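Local coordinates for protein DsbA-like disulfide oxidoreductase (Wolbachia endosymbiont of Drosophila melanogaster, PDB 6EEZ) that probably acts as a homotrimeric disulfide isomerase of the DsbA-like, thioredoxin-fold family, exchanging thiols and disulfides in substrate proteins, at residues L41-N53 with Y96-F110. Sequence-based numbering, arbitrary orientation. Where two conformers were deposited one is given.
Sequences LDYSCGHCKAIKN and YFDFHHAALSHKGEF
Tyr43, Lys49 and Leu104 carry a mainly apolar contact, pinned by a lysine, between the CxxC active-site region of a DsbA-like thioredoxin fold and helix 96-105 of its helical insertion. Cys45, the first CxxC cysteine, is the N-cap of helix 46-50, whose axis crosses that of helix 96-105 at -123°, 9.1 Å away. Tyr43, in the turn leading to Cys45, lies against the second helix: Ala103 CB sits over one face of its ring in a CH-pi contact, 3.8 Å from the centroid, while Leu104 CD2 meets Tyr43 CD1 at the ring edge. The ring turns its edge to the face of His100, in an offset edge-to-face pair with planes at 72°, and its OH makes a weak hydrogen bond with His100 ND1. Leu104 continues the apolar seam, its CD1 touching Leu41 CD2 and Lys52 CB. His101 NE2 donates to Asn53 OD1 at 3.3 Å, from above the amide plane. Phe110, beyond the helix, sets its CE2 against Tyr43 CB, and its edge against Ser44 OG, which bonds to Ser78. The Lys49 chain runs extended over Leu104 O until it bends at chi4 (-50°), bringing NZ between Tyr43 O at 2.7 Å and His106 O at 2.6 Å.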
ATOM      1  N   LEU A  41      -2.400  -3.341  -1.701  1.00 33.02           N
ATOM      2  CA  LEU A  41      -3.487  -3.664  -0.762  1.00 33.54           C
ATOM      3  C   LEU A  41      -4.842  -3.068  -1.173  1.00 33.96           C
ATOM      4  O   LEU A  41      -4.919  -1.995  -1.758  1.00 34.56           O
ATOM      5  CB  LEU A  41      -3.131  -3.166   0.656  1.00 34.90           C
ATOM      6  CG  LEU A  41      -2.427  -4.167   1.596  1.00 34.56           C
ATOM      7  CD1 LEU A  41      -0.926  -4.534   1.234  1.00 33.87           C
ATOM      8  CD2 LEU A  41      -2.517  -3.673   3.039  1.00 35.45           C
ATOM      9  N   ASP A  42      -5.897  -3.811  -0.866  1.00 32.67           N
ATOM     10  CA  ASP A  42      -7.277  -3.339  -0.910  1.00 33.51           C
ATOM     11  C   ASP A  42      -7.734  -3.339   0.541  1.00 34.91           C
ATOM     12  O   ASP A  42      -7.597  -4.350   1.236  1.00 35.42           O
ATOM     13  CB  ASP A  42      -8.158  -4.246  -1.768  1.00 33.40           C
ATOM     14  CG  ASP A  42      -9.575  -3.742  -1.899  1.00 34.49           C
ATOM     15  OD1 ASP A  42     -10.267  -3.541  -0.860  1.00 35.94           O
ATOM     16  OD2 ASP A  42     -10.007  -3.552  -3.062  1.00 34.23           O
ATOM     17  N   TYR A  43      -8.256  -2.211   1.013  1.00 35.37           N
ATOM     18  CA  TYR A  43      -8.608  -2.100   2.424  1.00 37.19           C
ATOM     19  C   TYR A  43      -9.740  -3.050   2.876  1.00 38.41           C
ATOM     20  O   TYR A  43      -9.796  -3.418   4.057  1.00 39.96           O
ATOM     21  CB  TYR A  43      -8.979  -0.654   2.735  1.00 37.97           C
ATOM     22  CG  TYR A  43      -7.786   0.253   2.797  1.00 37.47           C
ATOM     23  CD1 TYR A  43      -6.729  -0.016   3.661  1.00 37.90           C
ATOM     24  CD2 TYR A  43      -7.712   1.382   2.005  1.00 36.81           C
ATOM     25  CE1 TYR A  43      -5.636   0.807   3.712  1.00 37.27           C
ATOM     26  CE2 TYR A  43      -6.635   2.218   2.063  1.00 36.66           C
ATOM     27  CZ  TYR A  43      -5.593   1.924   2.908  1.00 36.51           C
ATOM     28  OH  TYR A  43      -4.497   2.755   2.945  1.00 36.41           O
ATOM     29  N   SER A  44     -10.624  -3.458   1.963  1.00 39.62           N
ATOM     30  CA  SER A  44     -11.750  -4.328   2.323  1.00 40.45           C
ATOM     31  C   SER A  44     -11.402  -5.814   2.185  1.00 40.27           C
ATOM     32  O   SER A  44     -12.230  -6.679   2.456  1.00 41.40           O
ATOM     33  CB  SER A  44     -12.977  -4.020   1.451  1.00 40.74           C
ATOM     34  OG  SER A  44     -13.217  -2.621   1.331  1.00 41.45           O
ATOM     35  N   CYS A  45     -10.181  -6.111   1.758  1.00 37.30           N
ATOM     36  CA  CYS A  45      -9.756  -7.495   1.560  0.63 37.10           C
ATOM     37  C   CYS A  45      -9.354  -8.140   2.894  1.00 38.09           C
ATOM     38  O   CYS A  45      -8.553  -7.588   3.650  1.00 38.60           O
ATOM     39  CB  CYS A  45      -8.609  -7.530   0.526  0.63 35.41           C
ATOM     40  SG  CYS A  45      -7.270  -8.664   0.807  0.63 35.59           S
ATOM     41  N   GLY A  46      -9.922  -9.308   3.180  1.00 37.63           N
ATOM     42  CA  GLY A  46      -9.681 -10.001   4.442  1.00 38.92           C
ATOM     43  C   GLY A  46      -8.204 -10.286   4.728  1.00 38.49           C
ATOM     44  O   GLY A  46      -7.763 -10.140   5.870  1.00 39.32           O
ATOM     45  N   HIS A  47      -7.443 -10.721   3.713  1.00 35.16           N
ATOM     46  CA  HIS A  47      -6.029 -11.027   3.918  1.00 35.17           C
ATOM     47  C   HIS A  47      -5.230  -9.752   4.045  1.00 35.32           C
ATOM     48  O   HIS A  47      -4.250  -9.735   4.761  1.00 36.28           O
ATOM     49  CB  HIS A  47      -5.449 -11.895   2.796  1.00 33.77           C
ATOM     50  CG  HIS A  47      -5.932 -13.304   2.838  1.00 34.18           C
ATOM     51  ND1 HIS A  47      -7.108 -13.696   2.238  1.00 35.14           N
ATOM     52  CD2 HIS A  47      -5.434 -14.404   3.446  1.00 35.40           C
ATOM     53  CE1 HIS A  47      -7.311 -14.983   2.465  1.00 36.94           C
ATOM     54  NE2 HIS A  47      -6.313 -15.438   3.200  1.00 37.11           N
ATOM     55  N   CYS A  48      -5.649  -8.685   3.381  1.00 34.32           N
ATOM     56  CA  CYS A  48      -4.966  -7.402   3.521  0.60 34.61           C
ATOM     57  C   CYS A  48      -5.131  -6.910   4.960  1.00 36.17           C
ATOM     58  O   CYS A  48      -4.186  -6.441   5.572  1.00 36.58           O
ATOM     59  CB  CYS A  48      -5.497  -6.352   2.533  0.60 33.56           C
ATOM     60  SG  CYS A  48      -4.974  -6.575   0.785  0.60 32.13           S
ATOM     61  N   LYS A  49      -6.339  -7.031   5.495  1.00 37.46           N
ATOM     62  CA  LYS A  49      -6.610  -6.647   6.875  1.00 38.73           C
ATOM     63  C   LYS A  49      -5.748  -7.446   7.861  1.00 39.51           C
ATOM     64  O   LYS A  49      -5.242  -6.894   8.822  1.00 40.11           O
ATOM     65  CB  LYS A  49      -8.106  -6.844   7.224  1.00 39.50           C
ATOM     66  CG  LYS A  49      -9.073  -5.839   6.604  1.00 39.10           C
ATOM     67  CD  LYS A  49     -10.503  -6.005   7.167  1.00 40.26           C
ATOM     68  CE  LYS A  49     -11.493  -5.049   6.505  1.00 40.12           C
ATOM     69  NZ  LYS A  49     -11.031  -3.609   6.473  1.00 40.02           N
ATOM     70  N   ALA A  50      -5.578  -8.744   7.619  1.00 41.41           N
ATOM     71  CA  ALA A  50      -4.943  -9.621   8.601  1.00 42.33           C
ATOM     72  C   ALA A  50      -3.422  -9.433   8.708  1.00 41.71           C
ATOM     73  O   ALA A  50      -2.827  -9.787   9.721  1.00 42.46           O
ATOM     74  CB  ALA A  50      -5.255 -11.053   8.274  1.00 42.32           C
ATOM     75  N   ILE A  51      -2.797  -8.885   7.672  1.00 37.48           N
ATOM     76  CA  ILE A  51      -1.334  -8.730   7.666  1.00 36.15           C
ATOM     77  C   ILE A  51      -0.919  -7.330   8.098  1.00 35.77           C
ATOM     78  O   ILE A  51       0.242  -6.975   7.983  1.00 33.88           O
ATOM     79  CB  ILE A  51      -0.710  -9.018   6.254  1.00 35.17           C
ATOM     80  CG1 ILE A  51      -1.225  -8.041   5.181  1.00 35.25           C
ATOM     81  CG2 ILE A  51      -1.023 -10.417   5.878  1.00 35.14           C
ATOM     82  CD1 ILE A  51      -0.406  -8.056   3.805  1.00 33.15           C
ATOM     83  N   LYS A  52      -1.870  -6.545   8.600  1.00 39.57           N
ATOM     84  CA  LYS A  52      -1.611  -5.143   8.894  1.00 38.33           C
ATOM     85  C   LYS A  52      -0.467  -4.996   9.910  1.00 39.27           C
ATOM     86  O   LYS A  52       0.315  -4.041   9.840  1.00 38.67           O
ATOM     87  CB  LYS A  52      -2.891  -4.459   9.400  1.00 38.89           C
ATOM     88  CG  LYS A  52      -3.433  -5.011  10.693  1.00 40.80           C
ATOM     89  CD  LYS A  52      -4.766  -4.359  11.058  1.00 42.27           C
ATOM     90  CE  LYS A  52      -5.273  -4.853  12.431  1.00 45.07           C
ATOM     91  NZ  LYS A  52      -5.639  -6.300  12.365  1.00 46.08           N
ATOM     92  N   ASN A  53      -0.345  -5.971  10.807  1.00 45.10           N
ATOM     93  CA  ASN A  53       0.675  -5.940  11.852  1.00 45.76           C
ATOM     94  C   ASN A  53       1.978  -6.576  11.411  1.00 47.15           C
ATOM     95  O   ASN A  53       3.031  -6.313  11.992  1.00 47.23           O
ATOM     96  CB  ASN A  53       0.150  -6.621  13.111  1.00 47.86           C
ATOM     97  CG  ASN A  53      -0.808  -5.737  13.874  1.00 49.35           C
ATOM     98  OD1 ASN A  53      -0.635  -4.514  13.920  1.00 49.20           O
ATOM     99  ND2 ASN A  53      -1.841  -6.338  14.470  1.00 51.12           N
ATOM    100  N   TYR A  96      -0.669   9.393   6.955  1.00 44.06           N
ATOM    101  CA  TYR A  96      -1.124   8.409   5.987  1.00 43.27           C
ATOM    102  C   TYR A  96      -1.121   7.012   6.610  1.00 42.17           C
ATOM    103  O   TYR A  96      -2.092   6.284   6.460  1.00 41.45           O
ATOM    104  CB  TYR A  96      -0.282   8.402   4.704  1.00 42.60           C
ATOM    105  CG  TYR A  96      -0.666   7.233   3.827  1.00 39.86           C
ATOM    106  CD1 TYR A  96      -1.721   7.327   2.941  1.00 38.70           C
ATOM    107  CD2 TYR A  96      -0.021   6.020   3.946  1.00 37.35           C
ATOM    108  CE1 TYR A  96      -2.100   6.258   2.175  1.00 36.45           C
ATOM    109  CE2 TYR A  96      -0.388   4.958   3.194  1.00 34.89           C
ATOM    110  CZ  TYR A  96      -1.416   5.068   2.302  1.00 34.56           C
ATOM    111  OH  TYR A  96      -1.751   3.959   1.559  1.00 32.50           O
ATOM    112  N   PHE A  97      -0.053   6.632   7.306  1.00 46.02           N
ATOM    113  CA  PHE A  97      -0.019   5.296   7.885  1.00 44.60           C
ATOM    114  C   PHE A  97      -1.130   5.101   8.926  1.00 45.38           C
ATOM    115  O   PHE A  97      -1.629   3.977   9.109  1.00 44.78           O
ATOM    116  CB  PHE A  97       1.339   4.989   8.524  1.00 43.62           C
ATOM    117  CG  PHE A  97       1.435   3.583   9.078  1.00 41.60           C
ATOM    118  CD1 PHE A  97       1.801   2.517   8.253  1.00 38.98           C
ATOM    119  CD2 PHE A  97       1.130   3.325  10.420  1.00 42.14           C
ATOM    120  CE1 PHE A  97       1.881   1.232   8.750  1.00 37.38           C
ATOM    121  CE2 PHE A  97       1.192   2.041  10.926  1.00 40.76           C
ATOM    122  CZ  PHE A  97       1.576   0.989  10.095  1.00 38.36           C
ATOM    123  N   ASP A  98      -1.510   6.182   9.609  1.00 44.48           N
ATOM    124  CA  ASP A  98      -2.564   6.109  10.623  1.00 44.82           C
ATOM    125  C   ASP A  98      -3.919   5.841   9.997  1.00 44.99           C
ATOM    126  O   ASP A  98      -4.705   5.051  10.517  1.00 44.94           O
ATOM    127  CB  ASP A  98      -2.620   7.396  11.438  1.00 46.06           C
ATOM    128  CG  ASP A  98      -1.397   7.584  12.276  1.00 46.41           C
ATOM    129  OD1 ASP A  98      -0.733   6.575  12.582  1.00 45.33           O
ATOM    130  OD2 ASP A  98      -1.108   8.734  12.645  1.00 47.65           O
ATOM    131  N   PHE A  99      -4.197   6.500   8.880  1.00 44.48           N
ATOM    132  CA  PHE A  99      -5.408   6.199   8.149  1.00 44.47           C
ATOM    133  C   PHE A  99      -5.312   4.763   7.654  1.00 43.52           C
ATOM    134  O   PHE A  99      -6.235   3.981   7.834  1.00 43.70           O
ATOM    135  CB  PHE A  99      -5.623   7.159   6.984  1.00 44.33           C
ATOM    136  CG  PHE A  99      -6.915   6.924   6.267  1.00 43.97           C
ATOM    137  CD1 PHE A  99      -8.079   7.533   6.708  1.00 45.08           C
ATOM    138  CD2 PHE A  99      -6.984   6.043   5.196  1.00 42.28           C
ATOM    139  CE1 PHE A  99      -9.278   7.297   6.073  1.00 44.76           C
ATOM    140  CE2 PHE A  99      -8.186   5.799   4.552  1.00 42.00           C
ATOM    141  CZ  PHE A  99      -9.335   6.431   4.994  1.00 43.25           C
ATOM    142  N   HIS A 100      -4.174   4.425   7.053  1.00 42.25           N
ATOM    143  CA  HIS A 100      -3.927   3.096   6.501  1.00 40.88           C
ATOM    144  C   HIS A 100      -4.259   1.995   7.498  1.00 40.40           C
ATOM    145  O   HIS A 100      -5.018   1.074   7.194  1.00 40.12           O
ATOM    146  CB  HIS A 100      -2.458   2.984   6.065  1.00 39.43           C
ATOM    147  CG  HIS A 100      -2.010   1.597   5.710  1.00 37.09           C
ATOM    148  ND1 HIS A 100      -1.998   1.127   4.410  1.00 35.62           N
ATOM    149  CD2 HIS A 100      -1.521   0.591   6.473  1.00 35.69           C
ATOM    150  CE1 HIS A 100      -1.525  -0.104   4.386  1.00 33.41           C
ATOM    151  NE2 HIS A 100      -1.227  -0.459   5.626  1.00 33.43           N
ATOM    152  N   HIS A 101      -3.680   2.100   8.689  1.00 43.25           N
ATOM    153  CA  HIS A 101      -3.775   1.037   9.676  1.00 42.92           C
ATOM    154  C   HIS A 101      -5.186   0.974  10.269  1.00 44.48           C
ATOM    155  O   HIS A 101      -5.715  -0.118  10.541  1.00 44.52           O
ATOM    156  CB  HIS A 101      -2.740   1.240  10.790  1.00 42.56           C
ATOM    157  CG  HIS A 101      -2.539   0.032  11.642  1.00 41.65           C
ATOM    158  ND1 HIS A 101      -3.100  -0.095  12.894  1.00 43.01           N
ATOM    159  CD2 HIS A 101      -1.858  -1.115  11.416  1.00 39.84           C
ATOM    160  CE1 HIS A 101      -2.765  -1.265  13.404  1.00 42.32           C
ATOM    161  NE2 HIS A 101      -2.009  -1.903  12.530  1.00 40.51           N
ATOM    162  N   ALA A 102      -5.797   2.138  10.466  1.00 42.98           N
ATOM    163  CA  ALA A 102      -7.183   2.176  10.929  1.00 43.95           C
ATOM    164  C   ALA A 102      -8.119   1.573   9.890  1.00 44.04           C
ATOM    165  O   ALA A 102      -9.063   0.888  10.245  1.00 44.97           O
ATOM    166  CB  ALA A 102      -7.613   3.599  11.255  1.00 44.74           C
ATOM    167  N   ALA A 103      -7.871   1.828   8.609  1.00 43.35           N
ATOM    168  CA  ALA A 103      -8.737   1.288   7.572  1.00 42.87           C
ATOM    169  C   ALA A 103      -8.641  -0.237   7.569  1.00 41.95           C
ATOM    170  O   ALA A 103      -9.654  -0.940   7.458  1.00 42.36           O
ATOM    171  CB  ALA A 103      -8.373   1.856   6.222  1.00 41.89           C
ATOM    172  N   LEU A 104      -7.423  -0.747   7.700  1.00 41.12           N
ATOM    173  CA  LEU A 104      -7.219  -2.185   7.804  1.00 40.47           C
ATOM    174  C   LEU A 104      -7.830  -2.757   9.092  1.00 41.75           C
ATOM    175  O   LEU A 104      -8.227  -3.926   9.129  1.00 41.81           O
ATOM    176  CB  LEU A 104      -5.738  -2.512   7.736  1.00 38.49           C
ATOM    177  CG  LEU A 104      -5.106  -2.292   6.356  1.00 37.05           C
ATOM    178  CD1 LEU A 104      -3.596  -2.597   6.418  1.00 35.34           C
ATOM    179  CD2 LEU A 104      -5.800  -3.134   5.248  1.00 37.14           C
ATOM    180  N   SER A 105      -7.924  -1.934  10.138  1.00 44.04           N
ATOM    181  CA  SER A 105      -8.500  -2.386  11.407  1.00 44.79           C
ATOM    182  C   SER A 105     -10.036  -2.325  11.387  1.00 46.51           C
ATOM    183  O   SER A 105     -10.708  -2.993  12.159  1.00 46.68           O
ATOM    184  CB  SER A 105      -7.951  -1.544  12.562  1.00 45.35           C
ATOM    185  OG  SER A 105      -6.537  -1.630  12.602  1.00 43.97           O
ATOM    186  N   HIS A 106     -10.575  -1.521  10.480  1.00 49.39           N
ATOM    187  CA  HIS A 106     -12.015  -1.378  10.280  1.00 51.16           C
ATOM    188  C   HIS A 106     -12.616  -2.686   9.770  1.00 50.85           C
ATOM    189  O   HIS A 106     -12.446  -3.035   8.602  1.00 49.27           O
ATOM    190  CB  HIS A 106     -12.258  -0.230   9.297  1.00 50.90           C
ATOM    191  CG  HIS A 106     -13.697   0.073   9.036  1.00 52.45           C
ATOM    192  ND1 HIS A 106     -14.537  -0.804   8.385  1.00 52.27           N
ATOM    193  CD2 HIS A 106     -14.432   1.180   9.289  1.00 54.28           C
ATOM    194  CE1 HIS A 106     -15.733  -0.261   8.276  1.00 53.99           C
ATOM    195  NE2 HIS A 106     -15.698   0.942   8.821  1.00 55.14           N
ATOM    196  N   LYS A 107     -13.314  -3.412  10.638  1.00 60.72           N
ATOM    197  CA  LYS A 107     -13.716  -4.782  10.317  1.00 61.09           C
ATOM    198  C   LYS A 107     -14.887  -4.901   9.317  1.00 61.82           C
ATOM    199  O   LYS A 107     -14.807  -5.696   8.365  1.00 60.89           O
ATOM    200  CB  LYS A 107     -14.063  -5.535  11.604  1.00 63.99           C
ATOM    201  CG  LYS A 107     -14.541  -6.958  11.340  1.00 65.37           C
ATOM    202  CD  LYS A 107     -14.482  -7.846  12.580  1.00 67.71           C
ATOM    203  CE  LYS A 107     -15.161  -9.196  12.333  1.00 69.80           C
ATOM    204  NZ  LYS A 107     -16.637  -9.059  12.113  1.00 72.28           N
ATOM    205  N   GLY A 108     -15.964  -4.139   9.528  1.00 58.17           N
ATOM    206  CA  GLY A 108     -17.097  -4.152   8.605  1.00 58.93           C
ATOM    207  C   GLY A 108     -16.830  -3.402   7.300  1.00 56.32           C
ATOM    208  O   GLY A 108     -15.727  -2.905   7.089  1.00 53.64           O
ATOM    209  N   GLU A 109     -17.835  -3.320   6.425  1.00 58.99           N
ATOM    210  CA  GLU A 109     -17.721  -2.565   5.170  1.00 57.71           C
ATOM    211  C   GLU A 109     -17.732  -1.054   5.383  1.00 58.69           C
ATOM    212  O   GLU A 109     -18.425  -0.535   6.270  1.00 61.48           O
ATOM    213  CB  GLU A 109     -18.855  -2.937   4.204  1.00 59.54           C
ATOM    214  CG  GLU A 109     -18.465  -4.006   3.189  1.00 57.92           C
ATOM    215  CD  GLU A 109     -19.486  -4.166   2.076  1.00 59.93           C
ATOM    216  OE1 GLU A 109     -20.414  -3.328   1.977  1.00 62.40           O
ATOM    217  OE2 GLU A 109     -19.351  -5.141   1.298  1.00 59.42           O
ATOM    218  N   PHE A 110     -16.972  -0.343   4.555  1.00 52.49           N
ATOM    219  CA  PHE A 110     -16.855   1.100   4.713  1.00 52.88           C
ATOM    220  C   PHE A 110     -18.153   1.807   4.322  1.00 56.04           C
ATOM    221  O   PHE A 110     -18.909   1.344   3.460  1.00 57.01           O
ATOM    222  CB  PHE A 110     -15.684   1.652   3.888  1.00 51.56           C
ATOM    223  CG  PHE A 110     -14.355   1.056   4.248  1.00 49.56           C
ATOM    224  CD1 PHE A 110     -13.757   1.364   5.462  1.00 50.30           C
ATOM    225  CD2 PHE A 110     -13.708   0.182   3.382  1.00 47.26           C
ATOM    226  CE1 PHE A 110     -12.546   0.814   5.814  1.00 48.71           C
ATOM    227  CE2 PHE A 110     -12.489  -0.369   3.723  1.00 45.77           C
ATOM    228  CZ  PHE A 110     -11.898  -0.044   4.941  1.00 46.65           C
TER
HETATM  229  O   HOH W   1      -0.261  -1.868   8.439  1.00 34.14           O